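Local coordinates for endo-1,4-beta-xylanase (Pseudoalteromonas haloplanktis, PDB 1H12), which hydrolyses internal beta-1,4-linkages of xylan as a cold-adapted endo-acting enzyme of glycoside hydrolase family 8, at residues A[160-164]-A[165-169]; A[198-201]-A[202-205]; A[232-235]-A[236-239]. All coordinates share one frame; numbering follows the deposited sequence.

Interaction 1: A[160-164]-A[165-169]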
ATOM      1  N   TRP A 160     -10.752 -10.160 -16.305  1.00  9.47           N
ATOM      2  CA  TRP A 160     -10.647  -9.896 -17.725  1.00  9.48           C
ATOM      3  C   TRP A 160     -10.178 -11.049 -18.583  1.00 10.33           C
ATOM      4  O   TRP A 160     -10.258 -10.985 -19.825  1.00 11.42           O
ATOM      5  CB  TRP A 160      -9.730  -8.667 -17.935  1.00  9.64           C
ATOM      6  CG  TRP A 160     -10.142  -7.451 -17.227  1.00  8.94           C
ATOM      7  CD1 TRP A 160     -11.410  -7.038 -16.951  1.00 10.19           C
ATOM      8  CD2 TRP A 160      -9.266  -6.451 -16.632  1.00  8.65           C
ATOM      9  NE1 TRP A 160     -11.394  -5.881 -16.228  1.00  9.62           N
ATOM     10  CE2 TRP A 160     -10.082  -5.491 -16.031  1.00  8.72           C
ATOM     11  CE3 TRP A 160      -7.893  -6.304 -16.552  1.00  8.83           C
ATOM     12  CZ2 TRP A 160      -9.574  -4.368 -15.390  1.00  9.31           C
ATOM     13  CZ3 TRP A 160      -7.370  -5.195 -15.919  1.00  8.41           C
ATOM     14  CH2 TRP A 160      -8.197  -4.250 -15.323  1.00  8.57           C
ATOM     15  N   GLY A 161      -9.629 -12.091 -17.975  1.00 10.53           N
ATOM     16  CA  GLY A 161      -9.044 -13.190 -18.713  1.00 10.17           C
ATOM     17  C   GLY A 161      -7.695 -12.828 -19.303  1.00 10.64           C
ATOM     18  O   GLY A 161      -7.187 -11.683 -19.145  1.00 11.03           O
ATOM     19  N   ASN A 162      -7.110 -13.795 -19.984  1.00 10.44           N
ATOM     20  CA  ASN A 162      -5.700 -13.789 -20.319  1.00 10.75           C
ATOM     21  C   ASN A 162      -5.409 -13.879 -21.812  1.00 11.16           C
ATOM     22  O   ASN A 162      -4.297 -14.219 -22.177  1.00 12.59           O
ATOM     23  CB  ASN A 162      -5.040 -14.919 -19.541  1.00 11.03           C
ATOM     24  CG  ASN A 162      -5.160 -14.648 -18.056  1.00 10.43           C
ATOM     25  OD1 ASN A 162      -4.608 -13.642 -17.575  1.00 10.84           O
ATOM     26  ND2 ASN A 162      -5.928 -15.462 -17.337  1.00 11.11           N
ATOM     27  N   SER A 163      -6.407 -13.500 -22.620  1.00 11.48           N
ATOM     28  CA  SER A 163      -6.209 -13.656 -24.073  0.50 12.17           C
ATOM     29  C   SER A 163      -6.024 -12.334 -24.804  1.00 13.72           C
ATOM     30  O   SER A 163      -5.989 -12.317 -26.034  1.00 17.08           O
ATOM     31  CB  SER A 163      -7.500 -14.305 -24.626  0.50 14.25           C
ATOM     32  OG  SER A 163      -7.651 -15.613 -24.163  0.50 16.08           O
ATOM     33  N   GLY A 164      -5.901 -11.234 -24.089  1.00 13.16           N
ATOM     34  CA  GLY A 164      -5.632  -9.917 -24.661  1.00 13.89           C
ATOM     35  C   GLY A 164      -4.160  -9.635 -24.767  1.00 12.81           C
ATOM     36  O   GLY A 164      -3.323 -10.500 -24.971  1.00 13.26           O
ATOM     37  N   GLU A 165      -3.810  -8.350 -24.582  1.00 12.83           N
ATOM     38  CA  GLU A 165      -2.429  -7.955 -24.624  1.00 12.31           C
ATOM     39  C   GLU A 165      -1.551  -8.755 -23.670  1.00 11.84           C
ATOM     40  O   GLU A 165      -0.459  -9.131 -24.008  1.00 12.40           O
ATOM     41  CB  GLU A 165      -2.305  -6.453 -24.325  1.00 13.13           C
ATOM     42  CG  GLU A 165      -0.857  -5.969 -24.331  1.00 13.75           C
ATOM     43  CD  GLU A 165      -0.646  -4.458 -24.193  1.00 12.84           C
ATOM     44  OE1 GLU A 165      -1.612  -3.742 -23.849  1.00 14.34           O
ATOM     45  OE2 GLU A 165       0.551  -4.047 -24.309  1.00 14.04           O
ATOM     46  N   PHE A 166      -2.061  -8.964 -22.454  1.00 10.64           N
ATOM     47  CA  PHE A 166      -1.321  -9.637 -21.397  1.00  9.96           C
ATOM     48  C   PHE A 166      -1.941 -10.927 -20.978  1.00 10.00           C
ATOM     49  O   PHE A 166      -3.191 -11.034 -20.833  1.00 10.59           O
ATOM     50  CB  PHE A 166      -1.220  -8.726 -20.176  1.00 10.62           C
ATOM     51  CG  PHE A 166      -0.470  -7.472 -20.462  1.00  9.97           C
ATOM     52  CD1 PHE A 166       0.877  -7.514 -20.669  1.00 10.70           C
ATOM     53  CD2 PHE A 166      -1.086  -6.251 -20.497  1.00  9.86           C
ATOM     54  CE1 PHE A 166       1.589  -6.382 -20.945  1.00 12.11           C
ATOM     55  CE2 PHE A 166      -0.374  -5.100 -20.786  1.00 10.83           C
ATOM     56  CZ  PHE A 166       0.945  -5.146 -20.998  1.00 11.55           C
ATOM     57  N   ASN A 167      -1.068 -11.884 -20.686  1.00  9.86           N
ATOM     58  CA  ASN A 167      -1.470 -13.070 -19.906  1.00  9.39           C
ATOM     59  C   ASN A 167      -1.223 -12.655 -18.465  1.00  8.93           C
ATOM     60  O   ASN A 167      -0.143 -12.858 -17.915  1.00  9.17           O
ATOM     61  CB  ASN A 167      -0.670 -14.298 -20.302  1.00 11.26           C
ATOM     62  CG  ASN A 167      -1.213 -15.534 -19.682  1.00 11.74           C
ATOM     63  OD1 ASN A 167      -1.647 -15.543 -18.558  1.00 11.76           O
ATOM     64  ND2 ASN A 167      -1.197 -16.617 -20.445  1.00 18.91           N
ATOM     65  N   TYR A 168      -2.206 -11.967 -17.880  1.00  8.54           N
ATOM     66  CA  TYR A 168      -2.089 -11.459 -16.553  1.00  8.29           C
ATOM     67  C   TYR A 168      -1.715 -12.542 -15.576  1.00  8.85           C
ATOM     68  O   TYR A 168      -0.925 -12.312 -14.635  1.00  8.63           O
ATOM     69  CB  TYR A 168      -3.366 -10.796 -16.083  1.00  8.47           C
ATOM     70  CG  TYR A 168      -3.926  -9.690 -16.943  1.00  8.26           C
ATOM     71  CD1 TYR A 168      -3.290  -8.440 -17.056  1.00  8.07           C
ATOM     72  CD2 TYR A 168      -5.105  -9.867 -17.626  1.00  8.09           C
ATOM     73  CE1 TYR A 168      -3.840  -7.431 -17.793  1.00  7.90           C
ATOM     74  CE2 TYR A 168      -5.662  -8.842 -18.376  1.00  8.83           C
ATOM     75  CZ  TYR A 168      -5.025  -7.633 -18.473  1.00  8.38           C
ATOM     76  OH  TYR A 168      -5.592  -6.639 -19.250  1.00  9.07           O
ATOM     77  N   TYR A 169      -2.326 -13.717 -15.711  1.00  8.72           N
ATOM     78  CA  TYR A 169      -2.101 -14.792 -14.768  1.00  8.88           C
ATOM     79  C   TYR A 169      -0.650 -15.229 -14.798  1.00  8.31           C
ATOM     80  O   TYR A 169      -0.008 -15.382 -13.752  1.00  9.16           O
ATOM     81  CB  TYR A 169      -3.039 -15.968 -15.058  1.00  9.30           C
ATOM     82  CG  TYR A 169      -2.958 -17.013 -13.961  1.00  9.43           C
ATOM     83  CD1 TYR A 169      -3.545 -16.805 -12.745  1.00  9.86           C
ATOM     84  CD2 TYR A 169      -2.225 -18.169 -14.122  1.00  9.90           C
ATOM     85  CE1 TYR A 169      -3.411 -17.725 -11.700  1.00  9.76           C
ATOM     86  CE2 TYR A 169      -2.075 -19.080 -13.127  1.00 10.27           C
ATOM     87  CZ  TYR A 169      -2.687 -18.860 -11.900  1.00 10.09           C
ATOM     88  OH  TYR A 169      -2.505 -19.796 -10.887  1.00 11.42           O
TER
HETATM   89  O   HOH W   1      -5.853 -10.410 -21.338  1.00 13.28           O
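Asn162 reaches across the turn to Tyr169: its OD1 accepts the backbone N-H of Tyr169 at 2.9 Å from N, with an N-H...O angle of 157°. This donor stands above the carbonyl plane of the amide rather than on an in-plane lone pair. Tyr168 N also lies 2.9 Å from Asn162 OD1, but its N-H is badly aimed, so of these two amides only that of Tyr169 is bonded to it. The amide is placed there because CG of Asn162 sits beside its own backbone N, opposite the carbonyl carbon (chi1 -63°). Its ND2 rests against Tyr169 CB at 3.7 Å and is hydrogen-bonded to Ser157 OG, consistent with the modelled orientation of the amide. The neighbouring Asn167, at the N-cap, spends its OD1 on Asn170 N.

Tyr168 brings its ring against Gly161 and Trp160. The CD2 edge meets Gly161 O at 3.2 Å, near the ring plane, and the OH lies 3.6 Å from Trp160 CE3. The two ring systems meet obliquely, planes 59° apart. Farther out, Asp97 and Gln93 hold the Tyr168 hydroxyl, Asn91 takes Trp160 NE1, and Phe96 packs edge-to-face on the indole. Inside the turn one water donates to Gly161 O (2.9 Å) and to Phe166 O (2.8 Å) and accepts from Gly164 N (2.9 Å).

A side-chain amide thus serves Tyr169 N and a bridging water serves Gly161 O, Gly164 N and Phe166 O, implying that this surface connection keeps its shape through polar bonds together with aromatic packing.

Interaction 2: A[198-201]-A[202-205]; sequences LTDP and SYHI
Asp200 lies flat against the ring of Tyr203, three residues on. Its CB is centred over one face, 3.6 Å from the ring centroid and only 3° off the ring normal, a CH-pi contact. From CB the carboxylate runs on across the same ring, its plane nearly parallel to it: CG is 3.6 Å from Tyr203 CE1, and OD2 reaches 3.4 Å from the same CE1. OD2 also comes near the carboxylate of Asp281. The other tip, OD1, turns to Ser202 and accepts its OG at 2.8 Å, met from above the carboxylate plane, and weakly its N at 3.2 Å. With CG opposite the backbone N (chi1 180°), the carboxylate can serve both the ring and the serine.

The main chain turns tightly at the same residues. Tyr203 N donates to Asp200 O (2.8 Å), and His204 N donates to Pro201 O (3.0 Å, 164° at the hydrogen). His204 then turns its ring back to Thr199, and NE2 gives its proton to Thr199 OG1 at 2.9 Å, nearly in the imidazole plane. Thr199 OG1 is bonded in addition to Ile189 O, while ND1 of the histidine pairs with Ser232 OG, so both ring nitrogens are engaged and the ring's rotation is set.

Two successive i+3 to i backbone bonds make this a short 3-10 turn, begun by an Asx-Pro turn whose closing bond is weak. It is a buried connection leading into helix 206-215 of the helical (alpha/alpha)6 barrel characteristic of family 8 glycoside hydrolases.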
ATOM      1  N   LEU A 198      15.522  -8.041   8.505  1.00  9.67           N
ATOM      2  CA  LEU A 198      14.959  -6.700   8.329  1.00  9.16           C
ATOM      3  C   LEU A 198      13.684  -6.715   7.503  1.00  8.58           C
ATOM      4  O   LEU A 198      13.692  -7.220   6.346  1.00  9.46           O
ATOM      5  CB  LEU A 198      15.983  -5.775   7.704  1.00  9.01           C
ATOM      6  CG  LEU A 198      15.573  -4.318   7.601  1.00  9.39           C
ATOM      7  CD1 LEU A 198      15.399  -3.735   8.984  1.00  9.25           C
ATOM      8  CD2 LEU A 198      16.591  -3.526   6.766  1.00 10.07           C
ATOM      9  N   THR A 199      12.633  -6.194   8.055  1.00  8.22           N
ATOM     10  CA  THR A 199      11.399  -6.021   7.333  1.00  7.76           C
ATOM     11  C   THR A 199      10.904  -4.583   7.546  1.00  7.77           C
ATOM     12  O   THR A 199      11.469  -3.817   8.313  1.00  8.47           O
ATOM     13  CB  THR A 199      10.384  -7.095   7.690  1.00  8.00           C
ATOM     14  OG1 THR A 199       9.282  -7.101   6.772  1.00  8.46           O
ATOM     15  CG2 THR A 199       9.819  -6.934   9.095  1.00  9.54           C
ATOM     16  N   ASP A 200       9.863  -4.235   6.812  1.00  7.96           N
ATOM     17  CA  ASP A 200       9.209  -2.915   6.870  1.00  7.48           C
ATOM     18  C   ASP A 200       7.770  -3.223   7.158  1.00  6.68           C
ATOM     19  O   ASP A 200       7.101  -3.833   6.315  1.00  7.36           O
ATOM     20  CB  ASP A 200       9.445  -2.216   5.542  1.00  7.60           C
ATOM     21  CG  ASP A 200       8.846  -0.853   5.415  1.00  7.56           C
ATOM     22  OD1 ASP A 200       7.773  -0.580   5.924  1.00  7.98           O
ATOM     23  OD2 ASP A 200       9.531   0.002   4.710  1.00  8.33           O
ATOM     24  N   PRO A 201       7.266  -2.929   8.355  1.00  7.01           N
ATOM     25  CA  PRO A 201       5.880  -3.274   8.698  1.00  7.31           C
ATOM     26  C   PRO A 201       4.880  -2.932   7.641  1.00  6.85           C
ATOM     27  O   PRO A 201       3.931  -3.687   7.445  1.00  7.49           O
ATOM     28  CB  PRO A 201       5.685  -2.593  10.057  1.00  7.38           C
ATOM     29  CG  PRO A 201       7.061  -2.691  10.693  1.00  8.28           C
ATOM     30  CD  PRO A 201       8.012  -2.405   9.529  1.00  7.52           C
ATOM     31  N   SER A 202       5.033  -1.800   6.990  1.00  6.74           N
ATOM     32  CA  SER A 202       4.067  -1.371   5.963  1.00  7.29           C
ATOM     33  C   SER A 202       3.960  -2.313   4.771  1.00  6.35           C
ATOM     34  O   SER A 202       3.010  -2.221   4.014  1.00  7.14           O
ATOM     35  CB  SER A 202       4.410   0.033   5.440  1.00  7.70           C
ATOM     36  OG  SER A 202       5.462   0.011   4.509  1.00  8.36           O
ATOM     37  N   TYR A 203       4.930  -3.204   4.600  1.00  6.55           N
ATOM     38  CA  TYR A 203       4.900  -4.153   3.517  1.00  6.79           C
ATOM     39  C   TYR A 203       4.036  -5.374   3.810  1.00  7.33           C
ATOM     40  O   TYR A 203       3.786  -6.206   2.942  1.00  8.03           O
ATOM     41  CB  TYR A 203       6.293  -4.634   3.164  1.00  7.55           C
ATOM     42  CG  TYR A 203       7.275  -3.605   2.649  1.00  7.52           C
ATOM     43  CD1 TYR A 203       6.952  -2.241   2.507  1.00  7.39           C
ATOM     44  CD2 TYR A 203       8.552  -3.993   2.273  1.00  7.97           C
ATOM     45  CE1 TYR A 203       7.877  -1.349   2.014  1.00  7.70           C
ATOM     46  CE2 TYR A 203       9.480  -3.098   1.796  1.00  8.48           C
ATOM     47  CZ  TYR A 203       9.144  -1.767   1.645  1.00  8.07           C
ATOM     48  OH  TYR A 203      10.068  -0.881   1.115  1.00  9.81           O
ATOM     49  N   HIS A 204       3.602  -5.525   5.070  1.00  7.45           N
ATOM     50  CA  HIS A 204       2.833  -6.702   5.528  1.00  7.18           C
ATOM     51  C   HIS A 204       1.350  -6.497   5.275  1.00  7.46           C
ATOM     52  O   HIS A 204       0.691  -5.705   5.956  1.00  7.94           O
ATOM     53  CB  HIS A 204       3.106  -6.915   6.995  1.00  7.28           C
ATOM     54  CG  HIS A 204       4.449  -7.503   7.237  1.00  7.32           C
ATOM     55  ND1 HIS A 204       4.583  -8.843   7.463  1.00  8.22           N
ATOM     56  CD2 HIS A 204       5.693  -6.965   7.180  1.00  7.88           C
ATOM     57  CE1 HIS A 204       5.877  -9.093   7.561  1.00  8.94           C
ATOM     58  NE2 HIS A 204       6.587  -7.971   7.392  1.00  8.52           N
ATOM     59  N   ILE A 205       0.816  -7.280   4.314  1.00  7.71           N
ATOM     60  CA  ILE A 205      -0.611  -7.228   3.989  1.00  7.75           C
ATOM     61  C   ILE A 205      -1.086  -8.658   4.048  1.00  7.61           C
ATOM     62  O   ILE A 205      -1.129  -9.360   3.024  1.00  7.75           O
ATOM     63  CB  ILE A 205      -0.881  -6.548   2.662  1.00  8.63           C
ATOM     64  CG1 ILE A 205      -0.098  -5.231   2.574  1.00 10.86           C
ATOM     65  CG2 ILE A 205      -2.372  -6.346   2.497  1.00 10.11           C
ATOM     66  CD1 ILE A 205      -0.090  -4.618   1.289  1.00 16.77           C
TER
HETATM   67  O   HOH W   2       6.515   0.489   8.192  1.00  7.88           O
HETATM   68  O   HOH W   3       1.193  -3.517   7.545  1.00 11.06           O

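Interaction 3: A[232-235]-A[236-239]; sequences SRTL and LKNH
The backbone from Ser232 to His239 is regular alpha-helix, with four successive i+4 to i bonds joining the two segments. Leu236 N to Ser232 O measures 2.9 Å with 171° at the hydrogen, and Lys237 N to Arg233 O is 2.8 Å. Asn238 N to Thr234 O and His239 N to Leu235 O continue the ladder.

Lys237 does not extend: its chain folds back at chi3 (-106°) and chi4, carrying NZ to a weak second bond with Arg233 O at 3.2 Å. Losing that folded chain to an alanine here would probably cost the weak second bond to Arg233 O and open a gap where the chain lay. Arg233, extended from CG to NE, carries its guanidinium past the lysine to salt bridges with Asp210 and Asp292. Thr234 and Asn238 point alongside each other, CG2 against ND2 at 3.6 Å. On the buried flank Leu236 packs on Pro206 and Trp301, and His239 is held through both ring nitrogens by Gly260 and Thr253.

These two turns of helix 219-243 are amphipathic, one face packed on neighbouring helices and loops, as in alpha-helical barrels of this family.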
ATOM      1  N   SER A 232       2.968 -13.276   8.791  1.00  8.33           N
ATOM      2  CA  SER A 232       2.809 -11.839   8.665  1.00  8.16           C
ATOM      3  C   SER A 232       1.925 -11.298   9.798  1.00  8.50           C
ATOM      4  O   SER A 232       2.232 -10.263  10.398  1.00  8.39           O
ATOM      5  CB  SER A 232       2.259 -11.498   7.302  1.00  7.98           C
ATOM      6  OG  SER A 232       2.116 -10.096   7.155  1.00  8.37           O
ATOM      7  N   ARG A 233       0.839 -12.003  10.066  1.00  8.46           N
ATOM      8  CA  ARG A 233       0.016 -11.617  11.211  1.00  8.76           C
ATOM      9  C   ARG A 233       0.837 -11.704  12.505  1.00  9.20           C
ATOM     10  O   ARG A 233       0.687 -10.847  13.383  1.00  9.90           O
ATOM     11  CB  ARG A 233      -1.267 -12.426  11.275  1.00  9.52           C
ATOM     12  CG  ARG A 233      -2.165 -12.212  10.068  1.00  9.57           C
ATOM     13  CD  ARG A 233      -3.575 -12.723  10.227  1.00 10.08           C
ATOM     14  NE  ARG A 233      -4.334 -12.460   9.049  1.00  9.98           N
ATOM     15  CZ  ARG A 233      -4.403 -13.248   7.983  1.00 10.33           C
ATOM     16  NH1 ARG A 233      -3.937 -14.498   7.990  1.00 12.38           N
ATOM     17  NH2 ARG A 233      -4.974 -12.793   6.893  1.00 11.10           N
ATOM     18  N   THR A 234       1.671 -12.725  12.650  1.00  9.44           N
ATOM     19  CA  THR A 234       2.498 -12.838  13.833  1.00  9.51           C
ATOM     20  C   THR A 234       3.470 -11.678  13.933  1.00  8.97           C
ATOM     21  O   THR A 234       3.657 -11.097  15.006  1.00 10.05           O
ATOM     22  CB  THR A 234       3.185 -14.188  13.856  1.00 10.78           C
ATOM     23  OG1 THR A 234       2.208 -15.194  13.950  1.00 12.82           O
ATOM     24  CG2 THR A 234       4.167 -14.282  15.079  1.00 12.80           C
ATOM     25  N   LEU A 235       4.095 -11.316  12.826  1.00  8.98           N
ATOM     26  CA  LEU A 235       5.021 -10.186  12.821  1.00  8.93           C
ATOM     27  C   LEU A 235       4.297  -8.907  13.251  1.00  8.82           C
ATOM     28  O   LEU A 235       4.806  -8.150  14.080  1.00  8.95           O
ATOM     29  CB  LEU A 235       5.668 -10.051  11.420  1.00  9.51           C
ATOM     30  CG  LEU A 235       6.632  -8.901  11.158  1.00  9.96           C
ATOM     31  CD1 LEU A 235       5.992  -7.571  10.952  1.00  9.51           C
ATOM     32  CD2 LEU A 235       7.696  -8.809  12.195  1.00 11.42           C
ATOM     33  N   LEU A 236       3.145  -8.649  12.647  1.00  8.29           N
ATOM     34  CA  LEU A 236       2.402  -7.459  13.005  1.00  8.58           C
ATOM     35  C   LEU A 236       1.947  -7.472  14.450  1.00  8.48           C
ATOM     36  O   LEU A 236       2.047  -6.468  15.149  1.00  9.30           O
ATOM     37  CB  LEU A 236       1.227  -7.220  12.053  1.00  8.64           C
ATOM     38  CG  LEU A 236       1.619  -6.780  10.636  1.00  8.71           C
ATOM     39  CD1 LEU A 236       0.392  -6.734   9.770  1.00  9.57           C
ATOM     40  CD2 LEU A 236       2.365  -5.428  10.666  1.00  9.96           C
ATOM     41  N   LYS A 237       1.432  -8.599  14.914  1.00  9.04           N
ATOM     42  CA  LYS A 237       1.057  -8.708  16.330  1.00 10.32           C
ATOM     43  C   LYS A 237       2.225  -8.426  17.223  1.00  9.64           C
ATOM     44  O   LYS A 237       2.103  -7.702  18.214  1.00 10.39           O
ATOM     45  CB  LYS A 237       0.530 -10.136  16.617  1.00 12.53           C
ATOM     46  CG  LYS A 237      -0.738 -10.490  16.096  1.00 19.13           C
ATOM     47  CD  LYS A 237      -1.197 -11.946  16.528  1.00 29.21           C
ATOM     48  CE  LYS A 237      -1.072 -12.876  15.346  1.00 38.71           C
ATOM     49  NZ  LYS A 237      -1.960 -12.413  14.207  1.00 48.12           N
ATOM     50  N   ASN A 238       3.356  -9.013  16.915  1.00  9.60           N
ATOM     51  CA  ASN A 238       4.561  -8.801  17.716  1.00 10.22           C
ATOM     52  C   ASN A 238       5.002  -7.349  17.677  1.00  9.36           C
ATOM     53  O   ASN A 238       5.407  -6.788  18.697  1.00 10.08           O
ATOM     54  CB  ASN A 238       5.675  -9.731  17.245  1.00 10.82           C
ATOM     55  CG  ASN A 238       5.462 -11.184  17.612  1.00 13.79           C
ATOM     56  OD1 ASN A 238       4.638 -11.502  18.491  1.00 15.72           O
ATOM     57  ND2 ASN A 238       6.238 -12.084  16.963  1.00 13.13           N
ATOM     58  N   HIS A 239       4.980  -6.748  16.483  1.00  8.74           N
ATOM     59  CA  HIS A 239       5.357  -5.345  16.362  1.00  8.55           C
ATOM     60  C   HIS A 239       4.452  -4.467  17.195  1.00  8.43           C
ATOM     61  O   HIS A 239       4.931  -3.580  17.917  1.00  9.18           O
ATOM     62  CB  HIS A 239       5.298  -4.954  14.880  1.00  8.63           C
ATOM     63  CG  HIS A 239       5.864  -3.596  14.590  1.00  8.05           C
ATOM     64  ND1 HIS A 239       7.176  -3.274  14.811  1.00  8.85           N
ATOM     65  CD2 HIS A 239       5.276  -2.478  14.118  1.00  8.51           C
ATOM     66  CE1 HIS A 239       7.353  -1.987  14.440  1.00  8.86           C
ATOM     67  NE2 HIS A 239       6.212  -1.473  14.028  1.00  8.78           N
TER

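In the fold
Interactions 2 and 3 form one continuous cluster, their centres 10 Å apart. Its polar link is a probable hydrogen bond between His204 ND1 and Ser232 OG (2.8 Å), and packing adds His204 NE2 against Leu235 CD1 (3.6 Å) and Pro201 CG against His239 NE2 (3.7 Å). The 3-10 turn is thereby fixed to helix 219-243. Interaction 1 is separate: its centre is 30 Å from that of interaction 2 and 35 Å from that of interaction 3, with nearest atoms about 17 and 19 Å away. None of the three supplies the residues seen around the bound xylopyranose, which are Gln327, Gly341, Glu342, Tyr378 and Asn382.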